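Local coordinates for protein myosin-4 (Saccharomyces cerevisiae, PDB 3MMI) that carries ASH1 and certain other mRNAs into the yeast bud as a type V myosin motor, recruited through She3, this chain being its globular tail, at residues A[198-202]-A[212-216]. Residues are numbered along the deposited sequence; the frame is centred on the assembly and turned at random.
Sequences FDAVL and HTKIF
Leu202 packs from helix 185-204 against His212, Ile215 and Phe216 of helix 209-234. Leu202 CB lies over one face of the His212 imidazole, 3.8 Å from the ring centroid, a CH-pi contact. Beyond the branch at CG the two methyls part: Leu202 CD1 turns to Ile215 CD1, while Leu202 CD2 packs 3.6 Å from Phe216 CE1 and also sits above the rim of the Phe198 ring. Phe198 in turn presses its CZ against Ile215 CG2, and its face receives the edge of Phe216 in an offset edge-to-face pair with planes 70° apart. On the flank of this apolar cluster, His212 NE2 donates a 2.9 Å hydrogen bond to Asp199 OD1. The acceptor lies near the imidazole plane, but the N-H arrives from above the carboxylate plane. With CG anti to the backbone N (chi1 -176°), Asp199 also brings OD1 to the edge of Phe216, 3.2 Å from CZ, where the slightly positive ring hydrogens would probably suit a carboxylate oxygen. An alanine in place of His212 would remove both the donor to Asp199 and the flat surface beneath Leu202 CB, and is likely to leave a gap between the helices. Outside the pair, Trp256 meets Phe216 edge-to-face, and Phe160 of helix 132-168 meets the Phe198 ring. Segments 198-202 and 212-216 run roughly antiparallel, at 151°, and their two helices, joined by a short connection, form a helical hairpin within the all-helical dilute-type globular tail of a class V myosin.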
ATOM      1  N   PHE A 198      -5.304  -7.470 -12.209  1.00 25.63           N
ATOM      2  CA  PHE A 198      -4.334  -7.336 -11.129  1.00 23.92           C
ATOM      3  C   PHE A 198      -4.265  -8.643 -10.411  1.00 25.36           C
ATOM      4  O   PHE A 198      -3.187  -9.183 -10.088  1.00 25.88           O
ATOM      5  CB  PHE A 198      -4.812  -6.238 -10.151  1.00 25.23           C
ATOM      6  CG  PHE A 198      -3.836  -5.874  -9.101  1.00 23.64           C
ATOM      7  CD1 PHE A 198      -2.481  -6.195  -9.226  1.00 24.16           C
ATOM      8  CD2 PHE A 198      -4.238  -5.090  -8.022  1.00 24.81           C
ATOM      9  CE1 PHE A 198      -1.541  -5.795  -8.282  1.00 27.26           C
ATOM     10  CE2 PHE A 198      -3.326  -4.778  -7.044  1.00 22.13           C
ATOM     11  CZ  PHE A 198      -1.972  -5.084  -7.191  1.00 21.72           C
ATOM     12  N   ASP A 199      -5.427  -9.192 -10.135  1.00 25.24           N
ATOM     13  CA  ASP A 199      -5.496 -10.466  -9.468  1.00 26.86           C
ATOM     14  C   ASP A 199      -4.847 -11.660 -10.233  1.00 28.90           C
ATOM     15  O   ASP A 199      -4.228 -12.544  -9.630  1.00 27.23           O
ATOM     16  CB  ASP A 199      -6.960 -10.796  -9.206  1.00 26.77           C
ATOM     17  CG  ASP A 199      -7.140 -12.112  -8.411  1.00 34.85           C
ATOM     18  OD1 ASP A 199      -7.162 -12.096  -7.160  1.00 32.01           O
ATOM     19  OD2 ASP A 199      -7.204 -13.201  -9.038  1.00 44.10           O
ATOM     20  N   ALA A 200      -4.950 -11.669 -11.573  1.00 31.16           N
ATOM     21  CA  ALA A 200      -4.290 -12.763 -12.394  1.00 30.36           C
ATOM     22  C   ALA A 200      -2.800 -12.731 -12.313  1.00 28.72           C
ATOM     23  O   ALA A 200      -2.172 -13.766 -12.245  1.00 29.35           O
ATOM     24  CB  ALA A 200      -4.724 -12.658 -13.895  1.00 28.72           C
ATOM     25  N   VAL A 201      -2.219 -11.531 -12.460  1.00 29.94           N
ATOM     26  CA  VAL A 201      -0.777 -11.346 -12.388  1.00 28.81           C
ATOM     27  C   VAL A 201      -0.275 -11.779 -10.994  1.00 29.19           C
ATOM     28  O   VAL A 201       0.619 -12.564 -10.867  1.00 28.73           O
ATOM     29  CB  VAL A 201      -0.442  -9.926 -12.619  1.00 30.73           C
ATOM     30  CG1 VAL A 201       1.071  -9.738 -12.444  1.00 30.80           C
ATOM     31  CG2 VAL A 201      -0.932  -9.444 -13.993  1.00 29.81           C
ATOM     32  N   LEU A 202      -0.973 -11.353  -9.940  1.00 30.40           N
ATOM     33  CA  LEU A 202      -0.615 -11.815  -8.598  1.00 31.11           C
ATOM     34  C   LEU A 202      -0.525 -13.369  -8.558  1.00 31.32           C
ATOM     35  O   LEU A 202       0.482 -13.940  -8.076  1.00 26.96           O
ATOM     36  CB  LEU A 202      -1.632 -11.298  -7.583  1.00 31.48           C
ATOM     37  CG  LEU A 202      -1.341 -10.032  -6.776  1.00 34.67           C
ATOM     38  CD1 LEU A 202      -0.183  -9.264  -7.170  1.00 33.15           C
ATOM     39  CD2 LEU A 202      -2.667  -9.179  -6.674  1.00 33.80           C
ATOM     40  N   HIS A 212      -1.117 -11.713  -1.033  1.00 29.40           N
ATOM     41  CA  HIS A 212      -2.134 -11.390  -2.062  1.00 28.49           C
ATOM     42  C   HIS A 212      -3.281 -10.604  -1.447  1.00 25.41           C
ATOM     43  O   HIS A 212      -3.658  -9.533  -1.895  1.00 24.08           O
ATOM     44  CB  HIS A 212      -2.691 -12.705  -2.565  1.00 30.99           C
ATOM     45  CG  HIS A 212      -3.416 -12.628  -3.867  1.00 31.95           C
ATOM     46  ND1 HIS A 212      -3.130 -13.486  -4.907  1.00 36.01           N
ATOM     47  CD2 HIS A 212      -4.492 -11.893  -4.262  1.00 35.11           C
ATOM     48  CE1 HIS A 212      -4.000 -13.289  -5.886  1.00 36.78           C
ATOM     49  NE2 HIS A 212      -4.829 -12.315  -5.530  1.00 34.90           N
ATOM     50  N   THR A 213      -3.765 -11.119  -0.337  1.00 26.38           N
ATOM     51  CA  THR A 213      -4.751 -10.409   0.469  1.00 27.48           C
ATOM     52  C   THR A 213      -4.222  -9.130   1.079  1.00 27.21           C
ATOM     53  O   THR A 213      -4.924  -8.107   1.088  1.00 28.08           O
ATOM     54  CB  THR A 213      -5.371 -11.298   1.646  1.00 30.01           C
ATOM     55  OG1 THR A 213      -4.333 -11.669   2.594  1.00 40.61           O
ATOM     56  CG2 THR A 213      -5.903 -12.555   1.079  1.00 25.27           C
ATOM     57  N   LYS A 214      -2.974  -9.119   1.543  1.00 25.73           N
ATOM     58  CA  LYS A 214      -2.423  -7.815   2.027  1.00 24.73           C
ATOM     59  C   LYS A 214      -2.419  -6.756   0.894  1.00 22.33           C
ATOM     60  O   LYS A 214      -2.800  -5.606   1.098  1.00 21.75           O
ATOM     61  CB  LYS A 214      -1.035  -8.001   2.705  1.00 23.00           C
ATOM     62  CG  LYS A 214      -0.316  -6.783   2.902  1.00 25.68           C
ATOM     63  CD  LYS A 214       0.858  -6.900   3.859  1.00 26.62           C
ATOM     64  CE  LYS A 214       0.899  -5.656   4.764  1.00 23.82           C
ATOM     65  NZ  LYS A 214       1.115  -4.476   4.031  1.00 25.56           N
ATOM     66  N   ILE A 215      -1.919  -7.149  -0.284  1.00 22.93           N
ATOM     67  CA  ILE A 215      -1.874  -6.237  -1.451  1.00 19.82           C
ATOM     68  C   ILE A 215      -3.285  -5.639  -1.732  1.00 18.71           C
ATOM     69  O   ILE A 215      -3.427  -4.435  -2.029  1.00 18.07           O
ATOM     70  CB  ILE A 215      -1.259  -6.882  -2.694  1.00 19.44           C
ATOM     71  CG1 ILE A 215       0.243  -7.100  -2.499  1.00 22.65           C
ATOM     72  CG2 ILE A 215      -1.462  -5.895  -3.913  1.00 21.93           C
ATOM     73  CD1 ILE A 215       0.912  -8.005  -3.319  1.00 19.90           C
ATOM     74  N   PHE A 216      -4.312  -6.454  -1.607  1.00 15.76           N
ATOM     75  CA  PHE A 216      -5.633  -5.964  -1.890  1.00 20.48           C
ATOM     76  C   PHE A 216      -6.139  -4.989  -0.784  1.00 24.06           C
ATOM     77  O   PHE A 216      -6.832  -4.041  -1.085  1.00 21.52           O
ATOM     78  CB  PHE A 216      -6.665  -7.113  -2.047  1.00 19.56           C
ATOM     79  CG  PHE A 216      -6.600  -7.865  -3.416  1.00 25.44           C
ATOM     80  CD1 PHE A 216      -5.995  -7.302  -4.566  1.00 26.43           C
ATOM     81  CD2 PHE A 216      -7.170  -9.123  -3.534  1.00 29.81           C
ATOM     82  CE1 PHE A 216      -5.969  -7.999  -5.813  1.00 28.20           C
ATOM     83  CE2 PHE A 216      -7.127  -9.832  -4.776  1.00 28.64           C
ATOM     84  CZ  PHE A 216      -6.524  -9.245  -5.903  1.00 23.35           C
TER